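Local atomic coordinates of peptide methionine sulfoxide reductase msrA/msrB (Neisseria gonorrhoeae, PDB entry 2H30), a protein that probably passes electrons, through its thioredoxin-type domain, to methionine sulfoxide reductase domains that repair oxidised methionine, and can take those electrons from DsbD. Residues 117-125 and 134-142; 43-51 and 84-95. The protein carries 2 engineered substitutions. One frame throughout, in Å; residues are numbered along the deposited sequence.

Contact 1 (117-125 and 134-142)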
loop_
_atom_site.group_PDB
_atom_site.type_symbol
_atom_site.label_atom_id
_atom_site.label_comp_id
_atom_site.label_asym_id
_atom_site.label_seq_id
_atom_site.Cartn_x
_atom_site.Cartn_y
_atom_site.Cartn_z
ATOM N N LEU A 117 -11.539 -3.725 3.969
ATOM C CA LEU A 117 -11.592 -2.291 3.840
ATOM C C LEU A 117 -12.534 -1.801 2.753
ATOM O O LEU A 117 -12.636 -0.581 2.538
ATOM C CB LEU A 117 -10.162 -1.723 3.651
ATOM C CG LEU A 117 -9.161 -2.044 4.744
ATOM C CD1 LEU A 117 -7.836 -1.247 4.510
ATOM C CD2 LEU A 117 -9.656 -1.769 6.081
ATOM N N ASN A 118 -13.232 -2.722 2.069
ATOM C CA ASN A 118 -14.121 -2.358 0.965
ATOM C C ASN A 118 -13.393 -1.589 -0.154
ATOM O O ASN A 118 -13.922 -0.608 -0.713
ATOM C CB ASN A 118 -15.376 -1.602 1.480
ATOM C CG ASN A 118 -16.471 -1.468 0.445
ATOM O OD1 ASN A 118 -16.623 -2.312 -0.449
ATOM N ND2 ASN A 118 -17.224 -0.379 0.539
ATOM N N ILE A 119 -12.193 -2.091 -0.486
ATOM C CA ILE A 119 -11.436 -1.485 -1.579
ATOM C C ILE A 119 -11.823 -2.255 -2.842
ATOM O O ILE A 119 -11.678 -3.469 -2.879
ATOM C CB ILE A 119 -9.944 -1.420 -1.284
ATOM C CG1 ILE A 119 -9.774 -0.292 -0.198
ATOM C CG2 ILE A 119 -9.178 -1.142 -2.598
ATOM C CD1 ILE A 119 -8.399 0.030 0.173
ATOM N N SER A 120 -12.277 -1.520 -3.855
ATOM C CA SER A 120 -12.743 -2.151 -5.090
ATOM C C SER A 120 -12.121 -1.538 -6.342
ATOM O O SER A 120 -12.320 -2.060 -7.486
ATOM C CB SER A 120 -14.307 -2.074 -5.224
ATOM O OG SER A 120 -14.714 -0.718 -5.040
ATOM N N VAL A 121 -11.417 -0.416 -6.138
ATOM C CA VAL A 121 -10.821 0.306 -7.250
ATOM C C VAL A 121 -9.367 0.568 -6.952
ATOM O O VAL A 121 -8.989 0.715 -5.814
ATOM C CB VAL A 121 -11.552 1.586 -7.632
ATOM C CG1 VAL A 121 -13.061 1.323 -7.929
ATOM C CG2 VAL A 121 -11.368 2.656 -6.664
ATOM N N TYR A 122 -8.582 0.557 -8.004
ATOM C CA TYR A 122 -7.133 0.781 -7.857
ATOM C C TYR A 122 -6.687 1.944 -8.701
ATOM O O TYR A 122 -7.272 2.211 -9.814
ATOM C CB TYR A 122 -6.377 -0.447 -8.321
ATOM C CG TYR A 122 -6.629 -1.718 -7.521
ATOM C CD1 TYR A 122 -6.612 -1.706 -6.114
ATOM C CD2 TYR A 122 -6.818 -2.919 -8.160
ATOM C CE1 TYR A 122 -6.747 -2.908 -5.381
ATOM C CE2 TYR A 122 -6.992 -4.107 -7.419
ATOM C CZ TYR A 122 -6.931 -4.069 -6.050
ATOM O OH TYR A 122 -7.036 -5.196 -5.298
ATOM N N PRO A 123 -5.641 2.628 -8.240
ATOM C CA PRO A 123 -5.071 2.468 -6.888
ATOM C C PRO A 123 -6.047 3.013 -5.856
ATOM O O PRO A 123 -6.961 3.777 -6.187
ATOM C CB PRO A 123 -3.837 3.384 -6.919
ATOM C CG PRO A 123 -4.062 4.306 -8.088
ATOM C CD PRO A 123 -5.035 3.732 -9.017
ATOM N N SER A 124 -5.863 2.566 -4.631
ATOM C CA SER A 124 -6.486 3.226 -3.484
ATOM C C SER A 124 -5.492 3.184 -2.358
ATOM O O SER A 124 -4.520 2.394 -2.403
ATOM C CB SER A 124 -7.742 2.470 -3.003
ATOM O OG SER A 124 -8.825 2.698 -3.921
ATOM N N TRP A 125 -5.720 4.043 -1.365
ATOM C CA TRP A 125 -4.765 4.158 -0.238
ATOM C C TRP A 125 -5.492 4.030 1.066
ATOM O O TRP A 125 -6.660 4.449 1.154
ATOM C CB TRP A 125 -4.125 5.539 -0.291
ATOM C CG TRP A 125 -3.193 5.699 -1.510
ATOM C CD1 TRP A 125 -3.562 6.023 -2.827
ATOM C CD2 TRP A 125 -1.781 5.635 -1.485
ATOM N NE1 TRP A 125 -2.404 6.106 -3.598
ATOM C CE2 TRP A 125 -1.309 5.864 -2.807
ATOM C CE3 TRP A 125 -0.859 5.329 -0.484
ATOM C CZ2 TRP A 125 0.075 5.862 -3.122
ATOM C CZ3 TRP A 125 0.523 5.328 -0.781
ATOM C CH2 TRP A 125 0.974 5.581 -2.115
ATOM N N VAL A 134 -7.951 1.738 11.368
ATOM C CA VAL A 134 -8.079 2.373 10.055
ATOM C C VAL A 134 -8.575 3.798 10.248
ATOM O O VAL A 134 -9.634 4.059 10.852
ATOM C CB VAL A 134 -9.084 1.637 9.189
ATOM C CG1 VAL A 134 -9.222 2.323 7.809
ATOM C CG2 VAL A 134 -8.578 0.192 8.968
ATOM N N GLN A 135 -7.809 4.771 9.720
ATOM C CA GLN A 135 -8.140 6.195 9.869
ATOM C C GLN A 135 -8.676 6.865 8.615
ATOM O O GLN A 135 -9.472 7.801 8.688
ATOM C CB GLN A 135 -6.941 6.972 10.382
ATOM C CG GLN A 135 -6.568 6.434 11.759
ATOM C CD GLN A 135 -5.418 7.116 12.373
ATOM O OE1 GLN A 135 -4.510 7.543 11.694
ATOM N NE2 GLN A 135 -5.376 7.077 13.715
ATOM N N ARG A 136 -8.269 6.383 7.446
ATOM C CA ARG A 136 -8.689 7.030 6.227
ATOM C C ARG A 136 -8.511 6.039 5.085
ATOM O O ARG A 136 -7.542 5.257 5.068
ATOM C CB ARG A 136 -7.746 8.242 5.933
ATOM C CG ARG A 136 -8.115 9.122 4.759
ATOM C CD ARG A 136 -9.284 10.086 5.173
ATOM N NE ARG A 136 -9.596 11.012 4.102
ATOM C CZ ARG A 136 -9.116 12.250 4.072
ATOM N NH1 ARG A 136 -8.322 12.672 5.058
ATOM N NH2 ARG A 136 -9.466 13.036 3.068
ATOM N N ILE A 137 -9.468 6.051 4.166
ATOM C CA ILE A 137 -9.339 5.318 2.874
ATOM C C ILE A 137 -9.621 6.304 1.752
ATOM O O ILE A 137 -10.589 7.091 1.779
ATOM C CB ILE A 137 -10.368 4.159 2.763
ATOM C CG1 ILE A 137 -10.082 3.113 3.852
ATOM C CG2 ILE A 137 -10.262 3.501 1.404
ATOM C CD1 ILE A 137 -11.241 2.136 4.102
ATOM N N VAL A 138 -8.708 6.323 0.777
ATOM C CA VAL A 138 -8.820 7.210 -0.358
ATOM C C VAL A 138 -8.911 6.372 -1.611
ATOM O O VAL A 138 -8.029 5.576 -1.901
ATOM C CB VAL A 138 -7.577 8.151 -0.432
ATOM C CG1 VAL A 138 -7.674 9.063 -1.666
ATOM C CG2 VAL A 138 -7.485 8.988 0.881
ATOM N N LYS A 139 -9.985 6.603 -2.404
ATOM C CA LYS A 139 -10.101 5.934 -3.709
ATOM C C LYS A 139 -9.299 6.733 -4.731
ATOM O O LYS A 139 -9.431 7.967 -4.800
ATOM C CB LYS A 139 -11.570 5.978 -4.147
ATOM C CG LYS A 139 -11.901 5.337 -5.435
ATOM C CD LYS A 139 -13.461 5.333 -5.582
ATOM C CE LYS A 139 -14.090 4.330 -4.587
ATOM N NZ LYS A 139 -15.604 4.299 -4.513
ATOM N N GLY A 140 -8.488 6.016 -5.498
ATOM C CA GLY A 140 -7.729 6.588 -6.628
ATOM C C GLY A 140 -6.374 7.073 -6.205
ATOM O O GLY A 140 -5.941 6.801 -5.084
ATOM N N SER A 141 -5.719 7.714 -7.165
ATOM C CA SER A 141 -4.350 8.175 -6.980
ATOM C C SER A 141 -4.271 9.354 -6.056
ATOM O O SER A 141 -5.213 10.170 -5.979
ATOM C CB SER A 141 -3.754 8.624 -8.304
ATOM O OG SER A 141 -3.763 7.590 -9.212
ATOM N N ILE A 142 -3.111 9.482 -5.403
ATOM C CA ILE A 142 -2.801 10.664 -4.613
ATOM C C ILE A 142 -1.420 11.142 -5.055
ATOM O O ILE A 142 -0.592 10.321 -5.495
ATOM C CB ILE A 142 -2.858 10.496 -3.096
ATOM C CG1 ILE A 142 -1.821 9.481 -2.594
ATOM C CG2 ILE A 142 -4.284 10.114 -2.653
ATOM C CD1 ILE A 142 -1.804 9.278 -1.077
HETATM O O HOH W 1 -1.376 6.955 -6.192
#
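W125 and I142 make the tight end of this contact. I142 lies over one face of the indole: CG1 sits 3.7 Å from the centroid of the five-membered ring of W125, a CH-pi contact, while CD1 reaches over the middle of the bicycle. The first torsion of I142 puts CG1 there, between its own backbone N and carbonyl carbon (chi1 63°). At the rim of the same indole, G140 O lies in the ring plane, 3.4 Å from W125 CD1, and a water accepts from both W125 NE1 (2.9 Å) and I142 N.

The backbones beside it form the antiparallel hairpin 124-128/134-139, which carries the outer edge of the thioredoxin-fold sheet. W125 and V138 are its hydrogen-bonded pair: W125 N gives to V138 O and V138 N to W125 O, each at 2.8 Å and with N-H...O angles of at least 164°. S124 and K139 form the next, non-hydrogen-bonded pair, where S124 OG turns back to V121 O (2.7 Å) from above the carbonyl plane. Past it, the bond from G140 N to P123 O is weak, bent to 125°. P123 follows a cis peptide bond, as does the proline facing the CxxC motif in thioredoxins, and its side chain touches C53; S141 OG, near P123 CG, bonds to E56.

The more exposed side has apolar contacts and no hydrogen bond between the segments. I137 CD1 packs 4.0 Å from L117 CB, L117 CD2 is 3.7 Å from V134 CG2, and I119 CD1 touches I137 CG2 at 4.1 Å. Straight backbone bonds thus hold the W125/V138 pair, and the covered indole and its water hold the turn after the strand; the P123 bond adds little.

Contact 2 (43-51 and 84-95)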
loop_
_atom_site.group_PDB
_atom_site.type_symbol
_atom_site.label_atom_id
_atom_site.label_comp_id
_atom_site.label_asym_id
_atom_site.label_seq_id
_atom_site.Cartn_x
_atom_site.Cartn_y
_atom_site.Cartn_z
ATOM N N ILE A 43 -0.782 2.721 3.148
ATOM C CA ILE A 43 -0.805 1.505 2.308
ATOM C C ILE A 43 -1.362 1.824 0.943
ATOM O O ILE A 43 -2.465 2.395 0.848
ATOM C CB ILE A 43 -1.712 0.428 2.905
ATOM C CG1 ILE A 43 -1.250 0.091 4.335
ATOM C CG2 ILE A 43 -1.715 -0.820 1.997
ATOM C CD1 ILE A 43 -2.252 -0.839 5.024
ATOM N N LYS A 44 -0.646 1.461 -0.087
ATOM C CA LYS A 44 -1.164 1.611 -1.483
ATOM C C LYS A 44 -1.618 0.229 -1.980
ATOM O O LYS A 44 -0.756 -0.687 -2.009
ATOM C CB LYS A 44 -0.042 2.083 -2.405
ATOM C CG LYS A 44 -0.603 2.329 -3.831
ATOM C CD LYS A 44 0.482 2.772 -4.762
ATOM C CE LYS A 44 -0.254 3.504 -5.959
ATOM N NZ LYS A 44 0.738 4.264 -6.633
ATOM N N PHE A 45 -2.898 0.123 -2.362
ATOM C CA PHE A 45 -3.449 -1.112 -2.957
ATOM C C PHE A 45 -3.380 -0.953 -4.459
ATOM O O PHE A 45 -3.789 0.087 -5.012
ATOM C CB PHE A 45 -4.917 -1.296 -2.542
ATOM C CG PHE A 45 -5.070 -1.544 -1.070
ATOM C CD1 PHE A 45 -5.111 -0.489 -0.161
ATOM C CD2 PHE A 45 -5.098 -2.843 -0.605
ATOM C CE1 PHE A 45 -5.231 -0.773 1.222
ATOM C CE2 PHE A 45 -5.246 -3.136 0.775
ATOM C CZ PHE A 45 -5.304 -2.113 1.697
ATOM N N TRP A 46 -2.943 -2.018 -5.119
ATOM C CA TRP A 46 -2.773 -1.982 -6.569
ATOM C C TRP A 46 -2.902 -3.370 -7.180
ATOM O O TRP A 46 -3.008 -4.369 -6.454
ATOM C CB TRP A 46 -1.412 -1.350 -6.921
ATOM C CG TRP A 46 -0.206 -2.124 -6.466
ATOM C CD1 TRP A 46 0.338 -2.127 -5.195
ATOM C CD2 TRP A 46 0.667 -2.905 -7.279
ATOM N NE1 TRP A 46 1.494 -2.930 -5.179
ATOM C CE2 TRP A 46 1.673 -3.440 -6.441
ATOM C CE3 TRP A 46 0.628 -3.282 -8.626
ATOM C CZ2 TRP A 46 2.705 -4.240 -6.912
ATOM C CZ3 TRP A 46 1.654 -4.122 -9.095
ATOM C CH2 TRP A 46 2.665 -4.599 -8.254
ATOM N N ALA A 47 -2.910 -3.416 -8.527
ATOM C CA ALA A 47 -2.947 -4.660 -9.280
ATOM C C ALA A 47 -2.089 -4.549 -10.507
ATOM O O ALA A 47 -1.953 -3.458 -11.080
ATOM C CB ALA A 47 -4.355 -5.013 -9.687
ATOM N N SER A 48 -1.621 -5.716 -10.931
ATOM C CA SER A 48 -0.711 -5.814 -12.110
ATOM C C SER A 48 -1.413 -5.353 -13.393
ATOM O O SER A 48 -0.736 -4.912 -14.331
ATOM C CB SER A 48 -0.212 -7.240 -12.283
ATOM O OG SER A 48 -1.310 -8.086 -12.590
ATOM N N TRP A 49 -2.741 -5.447 -13.436
ATOM C CA TRP A 49 -3.475 -5.141 -14.663
ATOM C C TRP A 49 -3.825 -3.683 -14.815
ATOM O O TRP A 49 -4.510 -3.316 -15.800
ATOM C CB TRP A 49 -4.755 -6.021 -14.788
ATOM C CG TRP A 49 -5.562 -6.161 -13.547
ATOM C CD1 TRP A 49 -5.660 -7.279 -12.774
ATOM C CD2 TRP A 49 -6.439 -5.179 -12.958
ATOM N NE1 TRP A 49 -6.543 -7.053 -11.717
ATOM C CE2 TRP A 49 -7.045 -5.787 -11.823
ATOM C CE3 TRP A 49 -6.778 -3.848 -13.288
ATOM C CZ2 TRP A 49 -7.956 -5.083 -11.010
ATOM C CZ3 TRP A 49 -7.698 -3.167 -12.494
ATOM C CH2 TRP A 49 -8.279 -3.806 -11.374
ATOM N N CYS A 50 -3.411 -2.847 -13.846
ATOM C CA CYS A 50 -3.810 -1.431 -13.834
ATOM C C CYS A 50 -2.585 -0.631 -14.292
ATOM O O CYS A 50 -1.607 -0.484 -13.549
ATOM C CB CYS A 50 -4.153 -1.000 -12.416
ATOM S SG CYS A 50 -4.534 0.782 -12.468
ATOM N N PRO A 51 -2.593 -0.114 -15.531
ATOM C CA PRO A 51 -1.361 0.584 -15.956
ATOM C C PRO A 51 -1.085 1.867 -15.173
ATOM O O PRO A 51 0.090 2.267 -15.058
ATOM C CB PRO A 51 -1.621 0.882 -17.442
ATOM C CG PRO A 51 -3.116 0.883 -17.554
ATOM C CD PRO A 51 -3.582 -0.194 -16.631
ATOM N N HIS A 84 -9.301 -10.448 -10.344
ATOM C CA HIS A 84 -8.587 -10.914 -11.547
ATOM C C HIS A 84 -7.092 -10.661 -11.536
ATOM O O HIS A 84 -6.413 -10.777 -12.580
ATOM C CB HIS A 84 -9.227 -10.398 -12.850
ATOM C CG HIS A 84 -10.677 -10.752 -12.964
ATOM N ND1 HIS A 84 -11.110 -12.049 -13.153
ATOM C CD2 HIS A 84 -11.792 -9.988 -12.864
ATOM C CE1 HIS A 84 -12.432 -12.065 -13.184
ATOM N NE2 HIS A 84 -12.870 -10.830 -13.000
ATOM N N GLU A 85 -6.558 -10.361 -10.331
ATOM C CA GLU A 85 -5.114 -10.369 -10.208
ATOM C C GLU A 85 -4.573 -11.774 -10.457
ATOM O O GLU A 85 -5.290 -12.799 -10.171
ATOM C CB GLU A 85 -4.714 -9.863 -8.783
ATOM C CG GLU A 85 -3.227 -9.879 -8.518
ATOM C CD GLU A 85 -2.474 -8.957 -9.465
ATOM O OE1 GLU A 85 -2.036 -9.442 -10.551
ATOM O OE2 GLU A 85 -2.352 -7.768 -9.133
ATOM N N LYS A 86 -3.353 -11.843 -10.981
ATOM C CA LYS A 86 -2.631 -13.099 -11.149
ATOM C C LYS A 86 -2.686 -13.931 -9.886
ATOM O O LYS A 86 -2.653 -13.402 -8.781
ATOM C CB LYS A 86 -1.169 -12.814 -11.495
ATOM C CG LYS A 86 -1.048 -12.087 -12.895
ATOM C CD LYS A 86 0.382 -11.622 -13.128
ATOM C CE LYS A 86 0.503 -10.688 -14.343
ATOM N NZ LYS A 86 0.192 -11.441 -15.596
ATOM N N LYS A 87 -2.833 -15.256 -10.047
ATOM C CA LYS A 87 -2.859 -16.135 -8.881
ATOM C C LYS A 87 -1.570 -16.155 -8.079
ATOM O O LYS A 87 -0.475 -15.779 -8.549
ATOM C CB LYS A 87 -3.219 -17.571 -9.363
ATOM C CG LYS A 87 -4.591 -17.576 -9.914
ATOM C CD LYS A 87 -5.192 -18.938 -10.287
ATOM C CE LYS A 87 -6.743 -18.817 -10.241
ATOM N NZ LYS A 87 -7.178 -17.366 -10.057
ATOM N N ASP A 88 -1.673 -16.627 -6.835
ATOM C CA ASP A 88 -0.506 -16.800 -6.008
ATOM C C ASP A 88 0.552 -17.629 -6.727
ATOM O O ASP A 88 0.202 -18.614 -7.403
ATOM C CB ASP A 88 -0.884 -17.491 -4.705
ATOM C CG ASP A 88 0.209 -17.359 -3.664
ATOM O OD1 ASP A 88 0.769 -16.242 -3.507
ATOM O OD2 ASP A 88 0.511 -18.373 -2.994
ATOM N N GLY A 89 1.815 -17.230 -6.617
ATOM C CA GLY A 89 2.924 -17.801 -7.397
ATOM C C GLY A 89 3.097 -17.120 -8.759
ATOM O O GLY A 89 4.222 -16.691 -9.070
ATOM N N GLU A 90 1.994 -17.033 -9.531
ATOM C CA GLU A 90 2.006 -16.410 -10.867
ATOM C C GLU A 90 2.340 -14.919 -10.651
ATOM O O GLU A 90 3.238 -14.380 -11.335
ATOM C CB GLU A 90 0.677 -16.596 -11.565
ATOM C CG GLU A 90 0.588 -15.869 -12.909
ATOM C CD GLU A 90 -0.803 -15.869 -13.573
ATOM O OE1 GLU A 90 -1.904 -16.147 -12.946
ATOM O OE2 GLU A 90 -0.784 -15.537 -14.796
ATOM N N PHE A 91 1.742 -14.358 -9.585
ATOM C CA PHE A 91 1.922 -12.919 -9.327
ATOM C C PHE A 91 3.385 -12.643 -9.079
ATOM O O PHE A 91 4.001 -11.748 -9.672
ATOM C CB PHE A 91 1.038 -12.405 -8.161
ATOM C CG PHE A 91 1.363 -10.976 -7.802
ATOM C CD1 PHE A 91 0.805 -9.945 -8.579
ATOM C CD2 PHE A 91 2.347 -10.673 -6.835
ATOM C CE1 PHE A 91 1.178 -8.605 -8.351
ATOM C CE2 PHE A 91 2.711 -9.298 -6.613
ATOM C CZ PHE A 91 2.111 -8.309 -7.397
ATOM N N GLN A 92 3.983 -13.394 -8.154
ATOM C CA GLN A 92 5.360 -13.147 -7.746
ATOM C C GLN A 92 6.356 -13.363 -8.893
ATOM O O GLN A 92 7.358 -12.673 -8.999
ATOM C CB GLN A 92 5.710 -14.015 -6.524
ATOM C CG GLN A 92 4.963 -13.714 -5.227
ATOM C CD GLN A 92 3.622 -14.415 -5.087
ATOM O OE1 GLN A 92 2.958 -14.765 -6.075
ATOM N NE2 GLN A 92 3.157 -14.552 -3.837
ATOM N N LYS A 93 6.085 -14.364 -9.733
ATOM C CA LYS A 93 6.919 -14.634 -10.892
ATOM C C LYS A 93 6.891 -13.468 -11.883
ATOM O O LYS A 93 7.928 -13.057 -12.343
ATOM C CB LYS A 93 6.478 -15.947 -11.567
ATOM C CG LYS A 93 7.428 -16.332 -12.710
ATOM C CD LYS A 93 8.937 -16.155 -12.352
ATOM C CE LYS A 93 9.345 -16.796 -10.978
ATOM N NZ LYS A 93 10.257 -15.894 -10.169
ATOM N N TRP A 94 5.710 -12.931 -12.117
ATOM C CA TRP A 94 5.534 -11.752 -12.984
ATOM C C TRP A 94 6.257 -10.567 -12.323
ATOM O O TRP A 94 7.023 -9.840 -12.957
ATOM C CB TRP A 94 4.042 -11.459 -13.166
ATOM C CG TRP A 94 3.853 -10.093 -13.751
ATOM C CD1 TRP A 94 4.022 -9.706 -15.061
ATOM C CD2 TRP A 94 3.580 -8.900 -13.006
ATOM N NE1 TRP A 94 3.784 -8.351 -15.192
ATOM C CE2 TRP A 94 3.540 -7.829 -13.942
ATOM C CE3 TRP A 94 3.347 -8.638 -11.636
ATOM C CZ2 TRP A 94 3.283 -6.504 -13.562
ATOM C CZ3 TRP A 94 3.085 -7.313 -11.253
ATOM C CH2 TRP A 94 3.070 -6.263 -12.213
ATOM N N TYR A 95 5.992 -10.359 -11.026
ATOM C CA TYR A 95 6.545 -9.166 -10.388
ATOM C C TYR A 95 8.060 -9.160 -10.287
ATOM O O TYR A 95 8.716 -8.116 -10.313
ATOM C CB TYR A 95 5.878 -8.954 -9.026
ATOM C CG TYR A 95 6.317 -7.654 -8.372
ATOM C CD1 TYR A 95 5.972 -6.433 -8.963
ATOM C CD2 TYR A 95 7.167 -7.657 -7.297
ATOM C CE1 TYR A 95 6.400 -5.251 -8.410
ATOM C CE2 TYR A 95 7.642 -6.449 -6.743
ATOM C CZ TYR A 95 7.218 -5.273 -7.311
ATOM O OH TYR A 95 7.676 -4.093 -6.793
HETATM O O HOH W 2 -3.587 -7.000 -6.834
#
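S48 is gripped by the carboxylate of E85 through two parallel bonds. S48 N gives to E85 OE2 at 2.8 Å and 163°, and S48 OG gives to E85 OE1 at 2.6 Å; both oxygens use their syn lone pairs. With chi1 at 65°, the hydroxyl of S48 comes round beside its own N-H, and the residue acts as a two-pronged donor. S48 CB meanwhile presses on one face of W94, 3.6 Å from the centroid of the six-membered ring, and K86 CE lies over the same face of W94, offset toward the rim.

The serine belongs to a type I turn, A47 to C50, that leads from the strand into the helix-start CxxC of the thioredoxin fold, with C50 at the N-cap. W49 flanks this turn, its ring edge meeting E85 N.

What positions the carboxylate comes next. K86 N reaches E85 OE1 on its anti side at 2.8 Å, giving that oxygen two protein donors, and a water bridges E85 OE2 to W46 O. Such a set of donors would probably favour a charged E85. Behind it, W46 joins F91 and Y95 in an aromatic cluster: the edge of F91 is turned toward the face of W46 in an offset edge-to-face pair, planes at 61°, with W46 CH2 3.8 Å from F91 CZ. W46 NE1 is held by T76, and L54 and L57 of helix 51-64 pack against its ring.

Contact 2 closes before contact 1 opens, so the two lie in series along the chain, with centres about 17 Å apart. They share the central sheet, where strands 41-45 and 124-128 are antiparallel neighbours. The junction is direct: F45 N and S124 O are 2.8 Å apart, a probable hydrogen bond, I119 CD1 packs on F45 CD1 at 3.3 Å, and W125 CZ2 meets K44 CD at 3.5 Å. Helix 51-64 is a second shared element, since C53 touches W46 from one contact and P123 from the other. The cysteine turn and the cis-proline loop are thereby joined around the presumed redox site of the thioredoxin domain.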